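Local coordinates for RNA silencing suppressor p19 (Tomato bushy stunt virus, PDB 4J39), which binds short double-stranded RNA as a homodimer and probably suppresses RNA silencing by selecting siRNAs according to the length of their duplex, at residues 37-43 with 87-93; 64-68 with 115-120; 10-15 with 49-53. All coordinates share one frame; numbering follows the deposited sequence. Where two conformers were deposited one is given.

Contact 1 of 3, residues 37-43 with 87-93. With SO4 (sulfate ion), chain F; nucleotides of chain B; nucleotides of chain C.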
# COMPACT_ATOMS: atom_id res chain seq x y z
N PHE A 37 2.97 -5.63 -15.06
CA PHE A 37 3.14 -5.31 -13.65
C PHE A 37 3.28 -6.68 -12.93
O PHE A 37 2.89 -7.72 -13.51
CB PHE A 37 1.99 -4.48 -13.11
CG PHE A 37 0.68 -5.22 -13.03
CD1 PHE A 37 0.29 -5.87 -11.87
CD2 PHE A 37 -0.23 -5.23 -14.15
CE1 PHE A 37 -0.92 -6.54 -11.73
CE2 PHE A 37 -1.40 -5.91 -14.03
CZ PHE A 37 -1.75 -6.57 -12.81
N LYS A 38 3.83 -6.62 -11.72
CA LYS A 38 3.85 -7.80 -10.91
C LYS A 38 2.96 -7.66 -9.70
O LYS A 38 2.92 -6.61 -9.01
CB LYS A 38 5.32 -8.04 -10.47
CG LYS A 38 6.45 -8.42 -11.43
CD LYS A 38 7.86 -8.55 -10.77
CE LYS A 38 8.67 -7.28 -10.79
NZ LYS A 38 9.10 -6.97 -12.19
N GLU A 39 2.31 -8.79 -9.21
CA GLU A 39 1.54 -8.71 -8.06
C GLU A 39 1.71 -10.07 -7.36
O GLU A 39 2.14 -11.02 -8.05
CB GLU A 39 -0.02 -8.49 -8.31
CG GLU A 39 -0.72 -9.53 -9.23
CD GLU A 39 -2.20 -9.27 -9.56
OE1 GLU A 39 -2.63 -10.01 -10.45
OE2 GLU A 39 -2.77 -8.38 -8.90
N SER A 40 1.43 -10.08 -6.11
CA SER A 40 1.53 -11.29 -5.27
C SER A 40 0.61 -11.31 -4.09
O SER A 40 0.20 -10.29 -3.55
CB SER A 40 3.01 -11.43 -4.86
OG SER A 40 3.30 -10.45 -3.94
N TRP A 41 0.19 -12.52 -3.67
CA TRP A 41 -0.56 -12.75 -2.51
C TRP A 41 0.16 -13.81 -1.63
O TRP A 41 0.61 -14.81 -2.19
CB TRP A 41 -1.89 -13.31 -2.78
CG TRP A 41 -3.07 -12.30 -3.07
CD1 TRP A 41 -3.60 -11.98 -4.27
CD2 TRP A 41 -3.76 -11.56 -2.10
NE1 TRP A 41 -4.59 -11.10 -4.09
CE2 TRP A 41 -4.71 -10.77 -2.77
CE3 TRP A 41 -3.64 -11.43 -0.74
CZ2 TRP A 41 -5.51 -9.94 -2.09
CZ3 TRP A 41 -4.44 -10.54 -0.06
CH2 TRP A 41 -5.39 -9.82 -0.78
N GLY A 42 0.35 -13.43 -0.39
CA GLY A 42 1.02 -14.25 0.63
C GLY A 42 0.06 -14.54 1.76
O GLY A 42 -0.61 -13.64 2.30
N PHE A 43 0.04 -15.84 2.18
CA PHE A 43 -0.73 -16.34 3.30
C PHE A 43 0.14 -17.20 4.20
O PHE A 43 0.60 -18.26 3.77
CB PHE A 43 -1.97 -17.14 2.89
CG PHE A 43 -2.73 -16.55 1.71
CD1 PHE A 43 -2.74 -17.18 0.49
CD2 PHE A 43 -3.43 -15.36 1.87
CE1 PHE A 43 -3.39 -16.60 -0.64
CE2 PHE A 43 -4.12 -14.78 0.76
CZ PHE A 43 -4.13 -15.41 -0.46
N GLY A 87 -0.49 -14.16 8.95
CA GLY A 87 -0.27 -12.90 8.25
C GLY A 87 -0.64 -13.04 6.79
O GLY A 87 -0.26 -13.98 6.10
N CYS A 88 -1.31 -12.03 6.27
CA CYS A 88 -1.70 -12.02 4.86
C CYS A 88 -1.29 -10.73 4.19
O CYS A 88 -1.32 -9.71 4.86
CB CYS A 88 -3.20 -12.05 4.68
SG CYS A 88 -4.02 -13.56 5.39
N THR A 89 -0.79 -10.84 2.97
CA THR A 89 -0.19 -9.70 2.28
C THR A 89 -0.43 -9.69 0.80
O THR A 89 -0.23 -10.70 0.08
CB THR A 89 1.37 -9.62 2.49
OG1 THR A 89 1.68 -9.54 3.85
CG2 THR A 89 1.94 -8.38 1.95
N TYR A 90 -0.87 -8.51 0.27
CA TYR A 90 -0.95 -8.35 -1.16
C TYR A 90 0.11 -7.30 -1.56
O TYR A 90 0.27 -6.30 -0.82
CB TYR A 90 -2.37 -7.81 -1.57
CG TYR A 90 -2.41 -7.48 -3.02
CD1 TYR A 90 -2.37 -8.44 -4.05
CD2 TYR A 90 -2.39 -6.14 -3.44
CE1 TYR A 90 -2.45 -8.16 -5.36
CE2 TYR A 90 -2.38 -5.78 -4.78
CZ TYR A 90 -2.40 -6.75 -5.78
OH TYR A 90 -2.44 -6.49 -7.09
N SER A 91 0.86 -7.53 -2.60
CA SER A 91 1.78 -6.55 -3.16
C SER A 91 1.61 -6.37 -4.61
O SER A 91 1.33 -7.31 -5.34
CB SER A 91 3.15 -7.05 -2.93
OG SER A 91 4.06 -5.96 -2.72
N ILE A 92 1.81 -5.15 -5.11
CA ILE A 92 1.81 -4.89 -6.49
C ILE A 92 2.96 -3.84 -6.81
O ILE A 92 3.19 -2.94 -5.96
CB ILE A 92 0.46 -4.31 -7.02
CG1 ILE A 92 0.53 -4.15 -8.52
CG2 ILE A 92 -0.05 -3.15 -6.13
CD1 ILE A 92 -0.93 -3.80 -9.09
N ARG A 93 3.67 -4.04 -7.90
CA ARG A 93 4.68 -3.14 -8.34
C ARG A 93 4.48 -2.77 -9.82
O ARG A 93 4.28 -3.66 -10.70
CB ARG A 93 6.06 -3.75 -8.11
CG ARG A 93 7.13 -2.90 -8.73
CD ARG A 93 8.37 -2.97 -8.04
NE ARG A 93 9.39 -2.08 -8.63
CZ ARG A 93 10.60 -1.91 -8.11
NH1 ARG A 93 10.92 -2.55 -7.00
NH2 ARG A 93 11.49 -1.14 -8.71
S SO4 F . 10.49 -0.95 -11.96
O1 SO4 F . 9.04 -1.12 -11.47
O2 SO4 F . 11.39 -0.04 -11.21
O3 SO4 F . 11.25 -2.22 -11.98
O4 SO4 F . 10.40 -0.35 -13.29
P G B 13 13.28 -0.48 -5.38
OP1 G B 13 12.91 0.44 -6.52
OP2 G B 13 13.52 -1.91 -5.61
O5' G B 13 14.59 0.14 -4.69
C5' G B 13 14.64 1.52 -4.39
C4' G B 13 15.90 1.85 -3.64
O4' G B 13 15.81 1.23 -2.35
C3' G B 13 17.24 1.30 -4.19
O3' G B 13 17.69 2.16 -5.24
C2' G B 13 18.12 1.36 -2.96
O2' G B 13 18.49 2.66 -2.61
C1' G B 13 17.12 0.83 -1.95
N9 G B 13 17.10 -0.60 -1.77
C8 G B 13 16.23 -1.51 -2.27
N7 G B 13 16.48 -2.76 -1.88
C5 G B 13 17.65 -2.63 -1.14
C6 G B 13 18.48 -3.63 -0.49
O6 G B 13 18.31 -4.85 -0.41
N1 G B 13 19.63 -3.09 0.17
C2 G B 13 19.98 -1.77 0.16
N2 G B 13 21.14 -1.45 0.81
N3 G B 13 19.23 -0.82 -0.46
C4 G B 13 18.05 -1.32 -1.06
P U B 12 9.62 -4.62 -3.97
OP1 U B 12 9.03 -4.30 -5.31
OP2 U B 12 10.45 -5.78 -4.02
O5' U B 12 10.41 -3.38 -3.36
C5' U B 12 9.75 -2.08 -3.24
C4' U B 12 10.63 -1.06 -2.58
O4' U B 12 10.89 -1.53 -1.23
C3' U B 12 12.05 -0.95 -3.13
O3' U B 12 12.17 -0.16 -4.28
C2' U B 12 12.73 -0.24 -1.97
O2' U B 12 12.32 1.10 -1.77
C1' U B 12 12.18 -1.10 -0.86
N1 U B 12 12.90 -2.35 -0.50
C2 U B 12 13.99 -2.22 0.31
O2 U B 12 14.44 -1.14 0.62
N3 U B 12 14.59 -3.42 0.67
C4 U B 12 14.26 -4.71 0.37
O4 U B 12 14.94 -5.63 0.88
C5 U B 12 13.08 -4.80 -0.47
C6 U B 12 12.48 -3.63 -0.87
OP3 C C 1 9.84 -5.64 -14.19
P C C 1 9.94 -5.63 -15.67
OP1 C C 1 8.69 -5.03 -16.21
OP2 C C 1 11.29 -5.08 -16.10
O5' C C 1 9.82 -7.16 -16.09
C5' C C 1 10.64 -8.14 -15.40
C4' C C 1 10.52 -9.55 -15.95
O4' C C 1 11.28 -9.74 -17.18
C3' C C 1 11.09 -10.56 -15.00
O3' C C 1 10.15 -10.84 -13.96
C2' C C 1 11.42 -11.73 -15.95
O2' C C 1 10.28 -12.47 -16.43
C1' C C 1 12.04 -10.94 -17.08
N1 C C 1 13.54 -10.56 -16.88
C2 C C 1 14.52 -11.52 -17.05
O2 C C 1 14.17 -12.65 -17.35
N3 C C 1 15.86 -11.18 -16.91
C4 C C 1 16.19 -9.92 -16.59
N4 C C 1 17.50 -9.61 -16.46
C5 C C 1 15.19 -8.92 -16.40
C6 C C 1 13.89 -9.29 -16.54
O HOH W 1 6.86 -4.54 -11.88
O HOH W 2 2.48 -10.63 -1.25

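Contact 2 of 3, residues 64-68 with 115-120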
# COMPACT_ATOMS: atom_id res chain seq x y z
N VAL A 64 -6.98 -7.15 -16.47
CA VAL A 64 -6.04 -7.49 -15.34
C VAL A 64 -6.68 -7.35 -13.92
O VAL A 64 -6.25 -7.99 -12.94
CB VAL A 64 -4.64 -6.78 -15.45
CG1 VAL A 64 -3.96 -6.99 -16.78
CG2 VAL A 64 -4.80 -5.19 -15.19
N LEU A 65 -7.68 -6.45 -13.74
CA LEU A 65 -8.44 -6.34 -12.55
C LEU A 65 -9.19 -7.65 -12.31
O LEU A 65 -9.59 -7.93 -11.18
CB LEU A 65 -9.33 -5.15 -12.74
CG LEU A 65 -9.02 -3.82 -12.14
CD1 LEU A 65 -7.95 -3.63 -11.04
CD2 LEU A 65 -9.63 -2.55 -12.78
N GLY A 66 -9.36 -8.47 -13.37
CA GLY A 66 -10.06 -9.79 -13.21
C GLY A 66 -9.11 -10.86 -12.68
O GLY A 66 -9.51 -12.00 -12.55
N SER A 67 -7.87 -10.52 -12.34
CA SER A 67 -6.86 -11.64 -12.03
C SER A 67 -7.09 -12.27 -10.67
O SER A 67 -6.62 -13.41 -10.38
CB SER A 67 -5.43 -11.11 -12.18
OG SER A 67 -5.17 -10.27 -11.15
N TRP A 68 -7.83 -11.62 -9.80
CA TRP A 68 -8.28 -12.11 -8.53
C TRP A 68 -9.47 -11.38 -8.02
O TRP A 68 -9.69 -10.23 -8.37
CB TRP A 68 -7.11 -12.14 -7.47
CG TRP A 68 -6.54 -10.78 -7.15
CD1 TRP A 68 -5.47 -10.19 -7.74
CD2 TRP A 68 -7.07 -9.87 -6.22
NE1 TRP A 68 -5.28 -8.93 -7.18
CE2 TRP A 68 -6.26 -8.68 -6.27
CE3 TRP A 68 -8.10 -9.91 -5.30
CZ2 TRP A 68 -6.53 -7.57 -5.42
CZ3 TRP A 68 -8.36 -8.86 -4.49
CH2 TRP A 68 -7.57 -7.70 -4.54
N ALA A 115 -6.73 -3.76 -1.21
CA ALA A 115 -5.83 -4.28 -2.26
C ALA A 115 -6.39 -3.94 -3.67
O ALA A 115 -5.67 -3.50 -4.54
CB ALA A 115 -5.67 -5.83 -2.07
N ILE A 116 -7.69 -4.10 -3.88
CA ILE A 116 -8.23 -3.91 -5.20
C ILE A 116 -8.25 -2.39 -5.60
O ILE A 116 -7.96 -2.08 -6.73
CB ILE A 116 -9.66 -4.53 -5.40
CG1 ILE A 116 -9.96 -4.56 -6.85
CG2 ILE A 116 -10.73 -3.97 -4.57
CD1 ILE A 116 -9.18 -5.46 -7.62
N ARG A 117 -8.50 -1.57 -4.58
CA ARG A 117 -8.53 -0.09 -4.71
C ARG A 117 -7.07 0.36 -5.02
O ARG A 117 -6.80 1.13 -5.97
CB ARG A 117 -9.05 0.58 -3.42
CG ARG A 117 -10.52 0.37 -3.07
CD ARG A 117 -11.00 1.22 -1.84
NE ARG A 117 -12.41 1.07 -1.42
CZ ARG A 117 -13.18 -0.05 -1.62
NH1 ARG A 117 -12.76 -1.19 -2.25
NH2 ARG A 117 -14.41 -0.05 -1.14
N SER A 118 -6.10 -0.27 -4.32
CA SER A 118 -4.67 0.08 -4.56
C SER A 118 -4.21 -0.24 -5.96
O SER A 118 -3.51 0.52 -6.64
CB SER A 118 -3.80 -0.74 -3.59
OG SER A 118 -3.95 -0.33 -2.23
N LYS A 119 -4.58 -1.44 -6.37
CA LYS A 119 -4.25 -1.93 -7.68
C LYS A 119 -4.84 -0.94 -8.75
O LYS A 119 -4.17 -0.59 -9.65
CB LYS A 119 -4.84 -3.35 -7.94
CG LYS A 119 -4.53 -3.92 -9.26
CD LYS A 119 -5.11 -5.39 -9.33
CE LYS A 119 -4.77 -6.16 -10.54
NZ LYS A 119 -5.16 -7.64 -10.36
N GLN A 120 -6.10 -0.73 -8.66
CA GLN A 120 -6.76 0.21 -9.62
C GLN A 120 -6.03 1.61 -9.69
O GLN A 120 -5.65 2.03 -10.78
CB GLN A 120 -8.21 0.46 -9.14
CG GLN A 120 -9.19 -0.76 -9.23
CD GLN A 120 -10.48 -0.71 -8.34
OE1 GLN A 120 -11.27 -1.62 -8.38
NE2 GLN A 120 -10.68 0.37 -7.57
O HOH W 3 -7.76 -8.00 -9.24

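Contact 3 of 3, residues 10-15 with 49-53. With SO4 (sulfate ion), chain D; nucleotides of chain C.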
# COMPACT_ATOMS: atom_id res chain seq x y z
N LEU A 10 -6.13 -15.94 -13.62
CA LEU A 10 -5.52 -15.87 -14.89
C LEU A 10 -4.08 -16.42 -14.75
O LEU A 10 -3.48 -16.29 -13.71
CB LEU A 10 -5.40 -14.40 -15.30
CG LEU A 10 -6.62 -13.54 -15.61
CD1 LEU A 10 -6.22 -12.14 -15.96
CD2 LEU A 10 -7.56 -14.21 -16.69
N PRO A 11 -3.57 -17.02 -15.83
CA PRO A 11 -2.22 -17.60 -15.76
C PRO A 11 -1.09 -16.60 -15.67
O PRO A 11 -1.33 -15.43 -16.06
CB PRO A 11 -2.05 -18.26 -17.11
CG PRO A 11 -3.26 -18.05 -17.82
CD PRO A 11 -4.24 -17.30 -17.10
N ASP A 12 0.11 -17.00 -15.22
CA ASP A 12 1.24 -16.07 -15.28
C ASP A 12 1.60 -15.73 -16.70
O ASP A 12 1.48 -16.55 -17.62
CB ASP A 12 2.47 -16.71 -14.59
CG ASP A 12 3.62 -15.76 -14.41
OD1 ASP A 12 3.48 -14.83 -13.64
OD2 ASP A 12 4.65 -15.98 -15.06
N GLU A 13 2.16 -14.53 -16.89
CA GLU A 13 2.52 -13.96 -18.17
C GLU A 13 3.92 -13.42 -18.18
O GLU A 13 4.32 -12.48 -18.94
CB GLU A 13 1.51 -12.88 -18.63
CG GLU A 13 0.05 -13.49 -18.81
CD GLU A 13 -1.06 -12.51 -18.94
OE1 GLU A 13 -0.79 -11.29 -18.77
OE2 GLU A 13 -2.29 -12.95 -19.07
N SER A 14 4.77 -13.99 -17.31
CA SER A 14 6.16 -13.53 -17.30
C SER A 14 6.82 -13.63 -18.66
O SER A 14 6.75 -14.65 -19.34
CB SER A 14 7.03 -14.43 -16.32
OG SER A 14 6.56 -14.23 -15.03
N PRO A 15 7.61 -12.60 -19.07
CA PRO A 15 8.29 -12.72 -20.31
C PRO A 15 9.62 -13.50 -20.20
O PRO A 15 10.21 -13.47 -19.11
CB PRO A 15 8.79 -11.27 -20.59
CG PRO A 15 8.73 -10.59 -19.34
CD PRO A 15 7.73 -11.26 -18.47
N LYS A 49 2.39 -15.69 -7.08
CA LYS A 49 2.87 -14.50 -7.84
C LYS A 49 2.39 -14.46 -9.27
O LYS A 49 2.24 -15.50 -9.92
CB LYS A 49 4.36 -14.42 -7.87
CG LYS A 49 5.06 -14.18 -6.52
CD LYS A 49 6.61 -14.35 -6.65
CE LYS A 49 7.33 -14.14 -5.24
NZ LYS A 49 8.75 -13.65 -5.40
N ARG A 50 2.15 -13.25 -9.82
CA ARG A 50 1.82 -13.11 -11.21
C ARG A 50 2.56 -11.91 -11.84
O ARG A 50 2.66 -10.84 -11.18
CB ARG A 50 0.29 -12.92 -11.52
CG ARG A 50 -0.62 -14.07 -11.27
CD ARG A 50 -0.36 -15.13 -12.32
NE ARG A 50 -1.22 -16.30 -12.12
CZ ARG A 50 -0.93 -17.33 -11.33
NH1 ARG A 50 0.16 -17.34 -10.55
NH2 ARG A 50 -1.76 -18.34 -11.29
N TYR A 51 3.07 -12.10 -13.03
CA TYR A 51 3.41 -10.97 -13.92
C TYR A 51 2.31 -10.96 -14.97
O TYR A 51 2.09 -11.98 -15.62
CB TYR A 51 4.74 -11.17 -14.56
CG TYR A 51 5.23 -9.95 -15.30
CD1 TYR A 51 4.81 -9.66 -16.58
CD2 TYR A 51 6.12 -9.13 -14.70
CE1 TYR A 51 5.33 -8.50 -17.24
CE2 TYR A 51 6.60 -7.99 -15.29
CZ TYR A 51 6.15 -7.65 -16.56
OH TYR A 51 6.70 -6.56 -17.18
N LEU A 52 1.65 -9.80 -15.18
CA LEU A 52 0.49 -9.72 -16.10
C LEU A 52 0.78 -8.52 -17.06
O LEU A 52 1.21 -7.46 -16.59
CB LEU A 52 -0.76 -9.49 -15.36
CG LEU A 52 -1.31 -10.72 -14.55
CD1 LEU A 52 -2.45 -10.28 -13.64
CD2 LEU A 52 -1.54 -11.92 -15.44
N ARG A 53 0.45 -8.75 -18.34
CA ARG A 53 0.67 -7.71 -19.40
C ARG A 53 -0.33 -6.67 -19.20
O ARG A 53 -1.52 -6.93 -18.97
CB ARG A 53 0.60 -8.32 -20.81
CG ARG A 53 1.48 -9.55 -20.96
CD ARG A 53 2.90 -9.15 -20.57
NE ARG A 53 3.82 -10.34 -20.58
CZ ARG A 53 4.49 -10.72 -21.63
NH1 ARG A 53 5.26 -11.79 -21.62
NH2 ARG A 53 4.51 -9.89 -22.73
S SO4 D . 0.07 -20.58 -8.88
O1 SO4 D . -0.40 -19.21 -8.41
O2 SO4 D . -0.18 -21.55 -7.77
O3 SO4 D . 1.45 -20.52 -9.16
O4 SO4 D . -0.70 -20.89 -10.01
OP3 C C 1 9.84 -5.64 -14.19
P C C 1 9.94 -5.63 -15.67
OP1 C C 1 8.69 -5.03 -16.21
OP2 C C 1 11.29 -5.08 -16.10
O5' C C 1 9.82 -7.16 -16.09
C5' C C 1 10.64 -8.14 -15.40
C4' C C 1 10.52 -9.55 -15.95
O4' C C 1 11.28 -9.74 -17.18
C3' C C 1 11.09 -10.56 -15.00
O3' C C 1 10.15 -10.84 -13.96
C2' C C 1 11.42 -11.73 -15.95
O2' C C 1 10.28 -12.47 -16.43
C1' C C 1 12.04 -10.94 -17.08
N1 C C 1 13.54 -10.56 -16.88
C2 C C 1 14.52 -11.52 -17.05
O2 C C 1 14.17 -12.65 -17.35
N3 C C 1 15.86 -11.18 -16.91
C4 C C 1 16.19 -9.92 -16.59
N4 C C 1 17.50 -9.61 -16.46
C5 C C 1 15.19 -8.92 -16.40
C6 C C 1 13.89 -9.29 -16.54
O HOH W 4 -4.31 -19.46 -12.66

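Contact 1 of 3, residues 37-43 with 87-93
Oxygen OE2 of Glu39 is held by several groups: Tyr90 OH donates to it at 2.6 Å, Lys119 of helix 108-124 adds a salt bridge, and Trp68 NE1 a weak hydrogen bond. Glu39 and Tyr90 sit diagonally across strands 36-43 and 87-94, the central antiparallel pair of the four-stranded sheet of the p19 core. The hydroxyl uses the anti lone pair of OE2, which lies at the edge of the phenol ring, with the carboxylate plane turned 74° from it. Glu39 reaches this point because CG sits between its backbone N and carbonyl carbon (chi1 55°) and the chain then runs straight. Buried, the carboxylate probably keeps its charge through Lys119. On the same face, Tyr90 CB rests over the six-membered ring of Trp41, 3.6 Å from its centroid, and Phe37 CD1 meets Ile92 CD1 at 3.7 Å; helix 108-124 covers Tyr90 and Ile92. Six backbone hydrogen bonds, two in each of the pairs Lys38-Arg93, Ser40-Ser91 and Gly42-Thr89, zip the strands together.

The opposite face, with Lys38, Ser40, Thr89, Ser91 and Arg93, meets the RNA. Here a water joins Ser40 OG, at 2.8 Å, to Thr89 O, while Ser91 OG bonds to Thr100. Arg93 reaches beyond the sheet to the phosphates and a sulfate, probably from the crystallisation liquor, using the edge of its guanidinium: NE donates to sulfate O1 at 3.0 Å, and NH1 bridges consecutive nucleotides, 3.1 Å from U12 OP1 and 3.0 Å from G13 OP2 of chain B.

Contact 2 of 3, residues 64-68 with 115-120
Lys119 reaches from helix 108-124 to the last turn of helix 58-65 in the p19 core and donates a hydrogen bond from NZ to Val64 O at 2.8 Å. The contact joins that helix end and the turn after it to helix 108-124, both lying on the sheet face that carries Glu39 and Tyr90. All four torsions of Lys119 are near anti, giving a fully stretched chain that delivers the ammonium to the turn. It meets Val64 O 32° out of the carbonyl plane, on the face opposite the one reached by Ser67 N, so one oxygen serves two donors. Val64 O and the carboxylate of Glu39 would probably favour the positive charge.

Other groups surround the same nitrogen. Ser67 OG is 2.7 Å from Lys119 NZ and bonds to Glu39, the acid that also pairs with the lysine; a water 2.9 Å from NZ passes its hydrogens to Leu65 O and Trp68 O, fastening the turn to the lysine. With chi1 at 63° the Trp68 side chain turns back over its own backbone, which lays the indole alongside Lys119, running in the opposite direction. Its far rim points at the helix, CH2 lying 3.6 Å from Ala115 CB, while Ile116 CD1 and the water approach one face of the indole near its rim. Arg117, farther round the helix, packs on Glu121 of the second subunit.

Leu65 fills the other flank, though its side-chain conformation is doubtful. Its CD1 lies 3.8 Å from Lys119 CD and 4.1 Å from Ile116 CD1, and touches Gln120 CG at 3.6 Å.

Contact 3 of 3, residues 10-15 with 49-53
Glu13 and Arg53 interlock at the tight end of this contact, where the loop before helix 17-26 lies against strand 46-53, at the edge of the sheet within this chain. Glu13 O receives NE of Arg53 at 2.7 Å and NH1 of Arg53 at 2.9 Å, both nitrogens meeting it in the guanidinium plane. In return the glutamate chain, extended beyond CG, brings OE1 to Arg53 N at 2.9 Å, nearly along its C-O axis, and OE2 pairs with Arg63. Next along, Glu13 N donates to Tyr51 O at 2.8 Å, and Asp12 OD1 takes Tyr51 N at 2.8 Å, so a carboxylate stands in where a further strand would offer a carbonyl. Asp12 is fixed for this by an Asx turn: its OD2 accepts Ser14 N from above the carboxylate plane, while Ser14 OG uses the syn lone pair.

Tyr51 meets protein over one ring face and RNA at its hydroxyl edge. Pro15 CD lies over that face as a CH-pi contact, and the hydroxyl donates to OP1 of C1 of chain C at 2.7 Å, holding the phosphate of this terminal nucleotide; Pro15 O accepts a hydrogen bond from O2' of the same nucleotide.

Toward the other end the packing opens to solvent. Pro11 and Lys49 are exposed, and Arg50 NE makes a straight bond of 2.8 Å to Leu10 O while NH1 and NH2 hold a sulfate, probably from the crystallisation liquor. Strand 36-43 flanks 49-53 on its inner side, helix 58-65 supplies Arg63, and the loop runs on into helix 17-26, whose Glu19 takes Arg53 NH2.

How the contacts relate
From the N terminus the loop 10-15 comes first, and contact 3 closes it onto 49-53 after helix 17-26 and strand 36-43 have passed. Contact 1 starts within that interval, at 37-43, and finishes at 87-93, so the two cross; 37-43, the first strand of contact 1, pairs with 49-53 of contact 3 on one side and with 87-93 on the other. Contact 2 opens at 64-68, after contact 3 has closed, and ends at 115-120, crossing contact 1. Contact 3 ties the N-terminal loop to strand 46-53, contact 1 joins the central strands, and contact 2 binds helices 58-65 and 108-124 on the sheet face that carries Glu39, the link between contacts 1 and 2.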